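Side-chain contacts in Xaa-Pro dipeptidase (Lactobacillus brevis, PDB 3I7M), which probably acts, as the full-length enzyme, as a manganese-dependent metallopeptidase of the M24B family, the chain here being its N-terminal creatinase/prolidase domain: residues A[7-12]-A[19-24]; A[30-35]-A[44-49]; A[115-120]-A[124-129]. All coordinates share one frame; numbering follows the deposited sequence.

Interaction 1 of 3, residues A[7-12]-A[19-24]; sequences EQIQQW and SMTYLS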
loop_
_atom_site.group_PDB
_atom_site.type_symbol
_atom_site.label_atom_id
_atom_site.label_comp_id
_atom_site.label_asym_id
_atom_site.label_seq_id
_atom_site.Cartn_x
_atom_site.Cartn_y
_atom_site.Cartn_z
ATOM N N GLU A 7 10.610 -7.174 4.928
ATOM C CA GLU A 7 10.694 -8.606 4.544
ATOM C C GLU A 7 9.710 -9.501 5.329
ATOM O O GLU A 7 9.158 -10.459 4.784
ATOM C CB GLU A 7 12.151 -9.156 4.606
ATOM C CG GLU A 7 13.104 -8.394 3.699
ATOM C CD GLU A 7 14.593 -8.675 3.961
ATOM O OE1 GLU A 7 15.005 -8.933 5.113
ATOM O OE2 GLU A 7 15.355 -8.561 2.981
ATOM N N GLN A 8 9.451 -9.192 6.601
ATOM C CA GLN A 8 8.438 -9.878 7.336
ATOM C C GLN A 8 7.055 -9.737 6.692
ATOM O O GLN A 8 6.310 -10.721 6.615
ATOM C CB GLN A 8 8.374 -9.385 8.787
ATOM C CG GLN A 8 9.594 -9.773 9.657
ATOM C CD GLN A 8 9.488 -9.153 11.053
ATOM O OE1 GLN A 8 8.595 -9.482 11.811
ATOM N NE2 GLN A 8 10.402 -8.260 11.386
ATOM N N ILE A 9 6.731 -8.525 6.238
ATOM C CA ILE A 9 5.438 -8.344 5.548
ATOM C C ILE A 9 5.393 -9.043 4.226
ATOM O O ILE A 9 4.365 -9.619 3.863
ATOM C CB ILE A 9 5.102 -6.860 5.409
ATOM C CG1 ILE A 9 4.930 -6.269 6.803
ATOM C CG2 ILE A 9 3.739 -6.636 4.726
ATOM C CD1 ILE A 9 5.003 -4.780 6.885
ATOM N N GLN A 10 6.499 -8.991 3.496
ATOM C CA GLN A 10 6.548 -9.709 2.245
ATOM C C GLN A 10 6.335 -11.193 2.465
ATOM O O GLN A 10 5.593 -11.845 1.731
ATOM C CB GLN A 10 7.894 -9.429 1.563
ATOM C CG GLN A 10 8.108 -10.285 0.373
ATOM C CD GLN A 10 9.336 -9.821 -0.369
ATOM O OE1 GLN A 10 10.464 -10.098 0.048
ATOM N NE2 GLN A 10 9.130 -9.048 -1.434
ATOM N N GLN A 11 6.967 -11.714 3.509
ATOM C CA GLN A 11 6.849 -13.133 3.803
ATOM C C GLN A 11 5.400 -13.524 4.134
ATOM O O GLN A 11 4.860 -14.549 3.685
ATOM C CB GLN A 11 7.810 -13.508 4.950
ATOM C CG GLN A 11 7.776 -14.962 5.334
ATOM C CD GLN A 11 8.532 -15.233 6.615
ATOM O OE1 GLN A 11 7.952 -15.249 7.715
ATOM N NE2 GLN A 11 9.835 -15.458 6.486
ATOM N N TRP A 12 4.766 -12.681 4.939
ATOM C CA TRP A 12 3.372 -12.879 5.347
ATOM C C TRP A 12 2.490 -12.905 4.108
ATOM O O TRP A 12 1.612 -13.738 3.970
ATOM C CB TRP A 12 2.934 -11.785 6.354
ATOM C CG TRP A 12 1.540 -11.922 6.853
ATOM C CD1 TRP A 12 1.129 -12.502 8.003
ATOM C CD2 TRP A 12 0.311 -11.476 6.184
ATOM N NE1 TRP A 12 -0.243 -12.415 8.123
ATOM C CE2 TRP A 12 -0.764 -11.814 7.011
ATOM C CE3 TRP A 12 0.051 -10.777 5.001
ATOM C CZ2 TRP A 12 -2.085 -11.524 6.673
ATOM C CZ3 TRP A 12 -1.234 -10.532 4.649
ATOM C CH2 TRP A 12 -2.311 -10.913 5.472
ATOM N N SER A 19 -1.478 -11.633 -3.776
ATOM C CA SER A 19 -0.779 -10.961 -4.810
ATOM C C SER A 19 -0.045 -9.711 -4.357
ATOM O O SER A 19 0.964 -9.289 -4.969
ATOM C CB SER A 19 -1.717 -10.541 -5.937
ATOM O OG SER A 19 -2.355 -11.679 -6.551
HETATM N N MSE A 20 -0.625 -9.073 -3.354
HETATM C CA MSE A 20 -0.024 -7.853 -2.803
HETATM C C MSE A 20 -0.733 -7.559 -1.510
HETATM O O MSE A 20 -1.830 -8.041 -1.235
HETATM C CB MSE A 20 -0.078 -6.670 -3.707
HETATM C CG MSE A 20 -1.491 -6.271 -3.995
HETATM SE SE MSE A 20 -1.583 -4.910 -5.357
HETATM C CE MSE A 20 -3.325 -4.409 -5.159
ATOM N N THR A 21 -0.057 -6.744 -0.698
ATOM C CA THR A 21 -0.603 -6.148 0.514
ATOM C C THR A 21 -0.640 -4.639 0.324
ATOM O O THR A 21 0.403 -4.058 -0.029
ATOM C CB THR A 21 0.240 -6.562 1.670
ATOM O OG1 THR A 21 0.007 -7.965 1.910
ATOM C CG2 THR A 21 -0.130 -5.812 2.919
ATOM N N TYR A 22 -1.788 -4.029 0.611
ATOM C CA TYR A 22 -1.977 -2.572 0.472
ATOM C C TYR A 22 -2.093 -2.023 1.861
ATOM O O TYR A 22 -3.111 -2.283 2.544
ATOM C CB TYR A 22 -3.229 -2.338 -0.365
ATOM C CG TYR A 22 -3.531 -0.868 -0.549
ATOM C CD1 TYR A 22 -3.028 -0.195 -1.651
ATOM C CD2 TYR A 22 -4.410 -0.221 0.261
ATOM C CE1 TYR A 22 -3.282 1.161 -1.804
ATOM C CE2 TYR A 22 -4.680 1.171 0.100
ATOM C CZ TYR A 22 -4.129 1.784 -0.966
ATOM O OH TYR A 22 -4.361 3.162 -1.120
ATOM N N LEU A 23 -1.088 -1.282 2.344
ATOM C CA LEU A 23 -1.063 -0.676 3.699
ATOM C C LEU A 23 -1.483 0.788 3.583
ATOM O O LEU A 23 -0.941 1.529 2.717
ATOM C CB LEU A 23 0.322 -0.786 4.253
ATOM C CG LEU A 23 0.796 -2.222 4.457
ATOM C CD1 LEU A 23 2.240 -2.148 4.981
ATOM C CD2 LEU A 23 -0.095 -3.077 5.335
ATOM N N SER A 24 -2.467 1.138 4.396
ATOM C CA SER A 24 -3.076 2.487 4.394
ATOM C C SER A 24 -3.069 3.161 5.742
ATOM O O SER A 24 -3.459 4.355 5.810
ATOM C CB SER A 24 -4.525 2.352 3.891
ATOM O OG SER A 24 -5.257 1.426 4.709
#
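W12 brings the six-membered end of its indole up to the hydroxyl of T21: CZ3 lies 4.0 Å from T21 OG1, with the oxygen at the ring's edge, near its plane. The two side chains cross at about a right angle. This is van der Waals contact, and T21 OG1 is hydrogen-bonded to OG1 of T13, one residue beyond W12 on the same helix. One turn back, I9 offers two branches to the strand. Its CG2 sits 4.3 Å from T21 CG2, and its CD1 reaches L23, where it meets CD1 at 4.3 Å. T21 thus takes the helix on both branches, methyl to I9 and oxygen to W12.

In W12, CG is anti to the backbone N (chi1 -179°), which swings the indole over toward the strand although CB itself does not point there. At T21, chi1 of -71° sets OG1 beside the backbone N and leaves CG2 anti to that N.

Further out, W12 is held by flat neighbours: H16 stacks on it, and the ring of F133 meets it with the planes inclined. V48 also packs on I9, and A103 lies against both W12 and T21. All four touching residues are buried. T21 and L23 bond through their backbones to V48 and L46 on strand 45-48, and M20 and Y22 to A103 on strand 101-104. The axes of helix segment 7-12 and strand 20-23 pass 8.9 Å apart, and the whole is a helix-on-sheet layer of the alpha/beta fold of the creatinase/prolidase N-terminal domain.

Interaction 2 of 3, residues A[30-35]-A[44-49]; sequences EYLTGF and LALVVF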
loop_
_atom_site.group_PDB
_atom_site.type_symbol
_atom_site.label_atom_id
_atom_site.label_comp_id
_atom_site.label_asym_id
_atom_site.label_seq_id
_atom_site.Cartn_x
_atom_site.Cartn_y
_atom_site.Cartn_z
ATOM N N GLU A 30 4.102 4.857 9.414
ATOM C CA GLU A 30 5.113 5.489 10.314
ATOM C C GLU A 30 5.978 4.407 10.927
ATOM O O GLU A 30 7.208 4.576 11.051
ATOM C CB GLU A 30 4.453 6.325 11.394
ATOM C CG GLU A 30 5.492 7.098 12.237
ATOM C CD GLU A 30 4.889 8.074 13.204
ATOM O OE1 GLU A 30 3.649 8.123 13.378
ATOM O OE2 GLU A 30 5.697 8.791 13.851
ATOM N N TYR A 31 5.371 3.341 11.380
ATOM C CA TYR A 31 6.140 2.234 11.990
ATOM C C TYR A 31 7.168 1.661 11.009
ATOM O O TYR A 31 8.307 1.289 11.404
ATOM C CB TYR A 31 5.152 1.169 12.497
ATOM C CG TYR A 31 5.820 -0.041 13.179
ATOM C CD1 TYR A 31 6.413 0.083 14.434
ATOM C CD2 TYR A 31 5.891 -1.274 12.532
ATOM C CE1 TYR A 31 7.065 -1.014 15.035
ATOM C CE2 TYR A 31 6.499 -2.357 13.113
ATOM C CZ TYR A 31 7.079 -2.239 14.354
ATOM O OH TYR A 31 7.666 -3.394 14.871
ATOM N N LEU A 32 6.830 1.582 9.744
ATOM C CA LEU A 32 7.699 0.958 8.743
ATOM C C LEU A 32 8.722 1.923 8.134
ATOM O O LEU A 32 9.805 1.502 7.665
ATOM C CB LEU A 32 6.866 0.344 7.626
ATOM C CG LEU A 32 6.015 -0.815 8.031
ATOM C CD1 LEU A 32 5.090 -1.146 6.841
ATOM C CD2 LEU A 32 6.872 -2.018 8.430
ATOM N N THR A 33 8.421 3.205 8.173
ATOM C CA THR A 33 9.281 4.208 7.502
ATOM C C THR A 33 9.757 5.379 8.369
ATOM O O THR A 33 10.679 6.108 7.991
ATOM C CB THR A 33 8.541 4.814 6.299
ATOM O OG1 THR A 33 7.548 5.682 6.806
ATOM C CG2 THR A 33 7.996 3.723 5.429
ATOM N N GLY A 34 9.135 5.643 9.513
ATOM C CA GLY A 34 9.391 6.897 10.222
ATOM C C GLY A 34 8.675 8.138 9.721
ATOM O O GLY A 34 8.730 9.180 10.384
ATOM N N PHE A 35 7.866 7.959 8.650
ATOM C CA PHE A 35 7.119 9.086 8.106
ATOM C C PHE A 35 5.832 9.196 8.890
ATOM O O PHE A 35 4.991 8.265 8.840
ATOM C CB PHE A 35 6.830 8.872 6.634
ATOM C CG PHE A 35 5.980 9.953 6.032
ATOM C CD1 PHE A 35 6.483 11.228 5.799
ATOM C CD2 PHE A 35 4.634 9.705 5.727
ATOM C CE1 PHE A 35 5.700 12.214 5.258
ATOM C CE2 PHE A 35 3.859 10.692 5.207
ATOM C CZ PHE A 35 4.384 11.949 4.949
ATOM N N LEU A 44 -2.369 8.032 0.719
ATOM C CA LEU A 44 -1.009 7.623 1.079
ATOM C C LEU A 44 -1.034 6.116 1.299
ATOM O O LEU A 44 -1.892 5.636 2.074
ATOM C CB LEU A 44 -0.574 8.308 2.340
ATOM C CG LEU A 44 0.722 7.835 2.995
ATOM C CD1 LEU A 44 1.962 8.212 2.149
ATOM C CD2 LEU A 44 0.869 8.361 4.417
ATOM N N ALA A 45 -0.185 5.396 0.593
ATOM C CA ALA A 45 -0.199 3.931 0.712
ATOM C C ALA A 45 1.178 3.383 0.586
ATOM O O ALA A 45 2.064 3.984 -0.038
ATOM C CB ALA A 45 -1.090 3.356 -0.438
ATOM N N LEU A 46 1.359 2.201 1.142
ATOM C CA LEU A 46 2.597 1.436 1.015
ATOM C C LEU A 46 2.209 0.048 0.507
ATOM O O LEU A 46 1.405 -0.629 1.152
ATOM C CB LEU A 46 3.361 1.396 2.328
ATOM C CG LEU A 46 4.820 0.962 2.272
ATOM C CD1 LEU A 46 5.527 1.381 3.575
ATOM C CD2 LEU A 46 4.856 -0.516 2.051
ATOM N N VAL A 47 2.671 -0.324 -0.672
ATOM C CA VAL A 47 2.278 -1.557 -1.350
ATOM C C VAL A 47 3.414 -2.529 -1.304
ATOM O O VAL A 47 4.532 -2.211 -1.669
ATOM C CB VAL A 47 1.873 -1.304 -2.782
ATOM C CG1 VAL A 47 1.525 -2.617 -3.512
ATOM C CG2 VAL A 47 0.717 -0.267 -2.768
ATOM N N VAL A 48 3.119 -3.713 -0.798
ATOM C CA VAL A 48 4.129 -4.741 -0.580
ATOM C C VAL A 48 3.735 -5.994 -1.421
ATOM O O VAL A 48 2.564 -6.369 -1.548
ATOM C CB VAL A 48 4.176 -5.177 0.892
ATOM C CG1 VAL A 48 5.213 -6.351 1.190
ATOM C CG2 VAL A 48 4.458 -3.987 1.819
ATOM N N PHE A 49 4.747 -6.606 -2.064
ATOM C CA PHE A 49 4.544 -7.776 -2.894
ATOM C C PHE A 49 5.248 -8.945 -2.277
ATOM O O PHE A 49 6.196 -8.783 -1.509
ATOM C CB PHE A 49 5.116 -7.520 -4.308
ATOM C CG PHE A 49 4.443 -6.390 -5.023
ATOM C CD1 PHE A 49 3.229 -6.583 -5.653
ATOM C CD2 PHE A 49 4.995 -5.121 -5.030
ATOM C CE1 PHE A 49 2.556 -5.557 -6.314
ATOM C CE2 PHE A 49 4.355 -4.059 -5.692
ATOM C CZ PHE A 49 3.110 -4.269 -6.322
#
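T33 and L46 reach toward each other, tip to tip: CG2 of T33 stops 3.9 Å from CD1 of L46. The same leucine methyl serves L32, whose CD1 lies 4.2 Å from L46 CD1, but here the side chains cross obliquely. One branch of L46 therefore faces both residues at the end of helix 26-33. Its CG is anti to the backbone N (chi1 -164°), sending the branch off the strand toward the helix.

The second meeting is separate. L44 puts CD2 at the edge of the F35 ring, in its plane, 3.9 Å from CE2, so the leucine touches the rim of the phenyl group.

T33 does two jobs. With chi1 at 73°, T33 OG1 stands between the backbone N and the carbonyl carbon, where it accepts from the backbone N of F35 at 2.9 Å in an ST turn and also bonds to O of I29; this leaves CG2 for L46. G34 lies inside that turn with positive phi. An alanine here would keep neither CG2 nor OG1, and would probably open a gap beside L46 CD1 and leave the N-H of F35 without its acceptor.

Around the contact, L32 also packs on L23 of strand 20-23 and on I9 of helix 5-15, while L46 and L44 touch I56 and A58 of strand 55-59. Helix 26-33 thus ends over strand 45-48, which bonds to strands 20-23 and 55-59 on its two sides.

Interaction 3 of 3, residues A[115-120]-A[124-129]; sequences EALAAQ and PSFDLD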
loop_
_atom_site.group_PDB
_atom_site.type_symbol
_atom_site.label_atom_id
_atom_site.label_comp_id
_atom_site.label_asym_id
_atom_site.label_seq_id
_atom_site.Cartn_x
_atom_site.Cartn_y
_atom_site.Cartn_z
ATOM N N GLU A 115 -13.101 -0.183 -2.364
ATOM C CA GLU A 115 -13.833 -0.351 -3.622
ATOM C C GLU A 115 -13.177 0.403 -4.746
ATOM O O GLU A 115 -13.200 -0.064 -5.900
ATOM C CB GLU A 115 -15.339 0.017 -3.434
ATOM C CG GLU A 115 -16.042 -0.922 -2.537
ATOM C CD GLU A 115 -17.555 -0.643 -2.246
ATOM O OE1 GLU A 115 -18.007 0.424 -2.598
ATOM O OE2 GLU A 115 -18.167 -1.576 -1.702
ATOM N N ALA A 116 -12.688 1.605 -4.488
ATOM C CA ALA A 116 -12.045 2.383 -5.568
ATOM C C ALA A 116 -10.809 1.682 -6.079
ATOM O O ALA A 116 -10.498 1.649 -7.271
ATOM C CB ALA A 116 -11.685 3.759 -5.092
ATOM N N LEU A 117 -10.049 1.117 -5.196
ATOM C CA LEU A 117 -8.883 0.295 -5.548
ATOM C C LEU A 117 -9.304 -0.928 -6.325
ATOM O O LEU A 117 -8.768 -1.221 -7.423
ATOM C CB LEU A 117 -8.075 -0.047 -4.295
ATOM C CG LEU A 117 -6.776 -0.844 -4.470
ATOM C CD1 LEU A 117 -5.726 -0.071 -5.260
ATOM C CD2 LEU A 117 -6.213 -1.329 -3.142
ATOM N N ALA A 118 -10.302 -1.677 -5.811
ATOM C CA ALA A 118 -10.736 -2.899 -6.449
ATOM C C ALA A 118 -11.233 -2.649 -7.897
ATOM O O ALA A 118 -11.058 -3.518 -8.769
ATOM C CB ALA A 118 -11.800 -3.574 -5.623
ATOM N N ALA A 119 -11.912 -1.530 -8.104
ATOM C CA ALA A 119 -12.471 -1.189 -9.440
ATOM C C ALA A 119 -11.422 -1.098 -10.500
ATOM O O ALA A 119 -11.752 -1.235 -11.676
ATOM C CB ALA A 119 -13.262 0.101 -9.365
ATOM N N GLN A 120 -10.177 -0.916 -10.152
ATOM C CA GLN A 120 -9.111 -0.731 -11.153
ATOM C C GLN A 120 -8.536 -2.036 -11.655
ATOM O O GLN A 120 -7.743 -2.012 -12.592
ATOM C CB GLN A 120 -8.026 0.128 -10.538
ATOM C CG GLN A 120 -8.504 1.498 -10.245
ATOM C CD GLN A 120 -8.753 2.373 -11.495
ATOM O OE1 GLN A 120 -8.025 2.261 -12.492
ATOM N NE2 GLN A 120 -9.798 3.165 -11.466
ATOM N N PRO A 124 -10.140 -8.871 -8.445
ATOM C CA PRO A 124 -9.412 -9.082 -7.181
ATOM C C PRO A 124 -10.334 -9.613 -6.082
ATOM O O PRO A 124 -11.563 -9.519 -6.209
ATOM C CB PRO A 124 -8.961 -7.659 -6.822
ATOM C CG PRO A 124 -10.093 -6.800 -7.388
ATOM C CD PRO A 124 -10.508 -7.444 -8.627
ATOM N N SER A 125 -9.754 -10.127 -5.025
ATOM C CA SER A 125 -10.500 -10.680 -3.896
ATOM C C SER A 125 -9.918 -10.115 -2.600
ATOM O O SER A 125 -8.751 -10.376 -2.294
ATOM C CB SER A 125 -10.353 -12.209 -3.797
ATOM O OG SER A 125 -10.938 -12.868 -4.914
ATOM N N PHE A 126 -10.643 -9.244 -1.905
ATOM C CA PHE A 126 -10.151 -8.603 -0.694
ATOM C C PHE A 126 -10.637 -9.410 0.501
ATOM O O PHE A 126 -11.474 -8.986 1.301
ATOM C CB PHE A 126 -10.617 -7.124 -0.631
ATOM C CG PHE A 126 -9.901 -6.227 -1.574
ATOM C CD1 PHE A 126 -8.910 -5.414 -1.152
ATOM C CD2 PHE A 126 -10.204 -6.207 -2.935
ATOM C CE1 PHE A 126 -8.232 -4.535 -1.999
ATOM C CE2 PHE A 126 -9.510 -5.343 -3.827
ATOM C CZ PHE A 126 -8.511 -4.535 -3.352
ATOM N N ASP A 127 -10.090 -10.616 0.621
ATOM C CA ASP A 127 -10.517 -11.565 1.634
ATOM C C ASP A 127 -9.422 -11.813 2.677
ATOM O O ASP A 127 -9.444 -12.776 3.424
ATOM C CB ASP A 127 -11.000 -12.857 0.963
ATOM C CG ASP A 127 -10.026 -13.496 0.071
ATOM O OD1 ASP A 127 -8.874 -13.073 -0.117
ATOM O OD2 ASP A 127 -10.485 -14.563 -0.436
ATOM N N LEU A 128 -8.445 -10.929 2.726
ATOM C CA LEU A 128 -7.319 -11.043 3.654
ATOM C C LEU A 128 -7.152 -9.755 4.494
ATOM O O LEU A 128 -7.205 -8.642 3.947
ATOM C CB LEU A 128 -6.025 -11.250 2.888
ATOM C CG LEU A 128 -5.832 -12.606 2.220
ATOM C CD1 LEU A 128 -4.584 -12.576 1.359
ATOM C CD2 LEU A 128 -5.705 -13.745 3.208
ATOM N N ASP A 129 -6.910 -9.891 5.789
ATOM C CA ASP A 129 -6.810 -8.796 6.732
ATOM C C ASP A 129 -5.471 -8.935 7.412
ATOM O O ASP A 129 -5.199 -9.918 8.070
ATOM C CB ASP A 129 -7.971 -8.834 7.724
ATOM C CG ASP A 129 -8.076 -7.592 8.559
ATOM O OD1 ASP A 129 -7.245 -6.686 8.408
ATOM O OD2 ASP A 129 -9.044 -7.529 9.345
#
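F126 presents its phenyl ring to two consecutive residues of helix 111-118. At the edge, near the ring plane, comes CD2 of L117, 4.0 Å from CZ and about as far from CE1; the two side chains cross at about a right angle. A118 arrives obliquely, with CB only 3.4 Å from CE2, a close approach that leaves the ring little room on that side. The phenyl is aimed by chi1 of -74°, which sets CG anti to the carbonyl carbon. L117 has its CG anti to the backbone N (chi1 -177°), and this brings the end of the side chain nearer to the ring than its CB direction suggests.

P124 meets A118 beside the phenyl ring. Its CG lies 3.7 Å from A118 O and 4.1 Å from A118 CB, so P124 and F126 close on the same flank of the alanine.

Beyond these, L117 also packs on I88 of helix 84-94, and F126 touches V102 and I104 on strand 101-104. S125 and L128 bond through their backbones to that strand. Strand 101-104, helix 111-118 and strand 125-129 form a beta-alpha-beta crossover between parallel neighbouring strands, with F126 packed in the helix-to-strand interface of the unit.

In the fold
The three contacts come in series along the chain and all reach one mixed sheet. Interactions 1 and 2 have centres 10 Å apart and touch directly, because their strands, 20-23 and 45-48, are antiparallel neighbours joined by backbone bonds. Interaction 3 lies at the outermost strand 125-129, its centre 14 Å from that of interaction 1. It still meets interaction 1 by packing, with Y22 CD1 3.7 Å from L117 CD2. Interactions 2 and 3 do not touch; their centres are 19 Å apart, on opposite sides of the chain's centre. T21 and L23 of strand 20-23 meet helix 5-15 while Y22 packs on helix 111-118, so this strand connects helices on the two faces of the sheet.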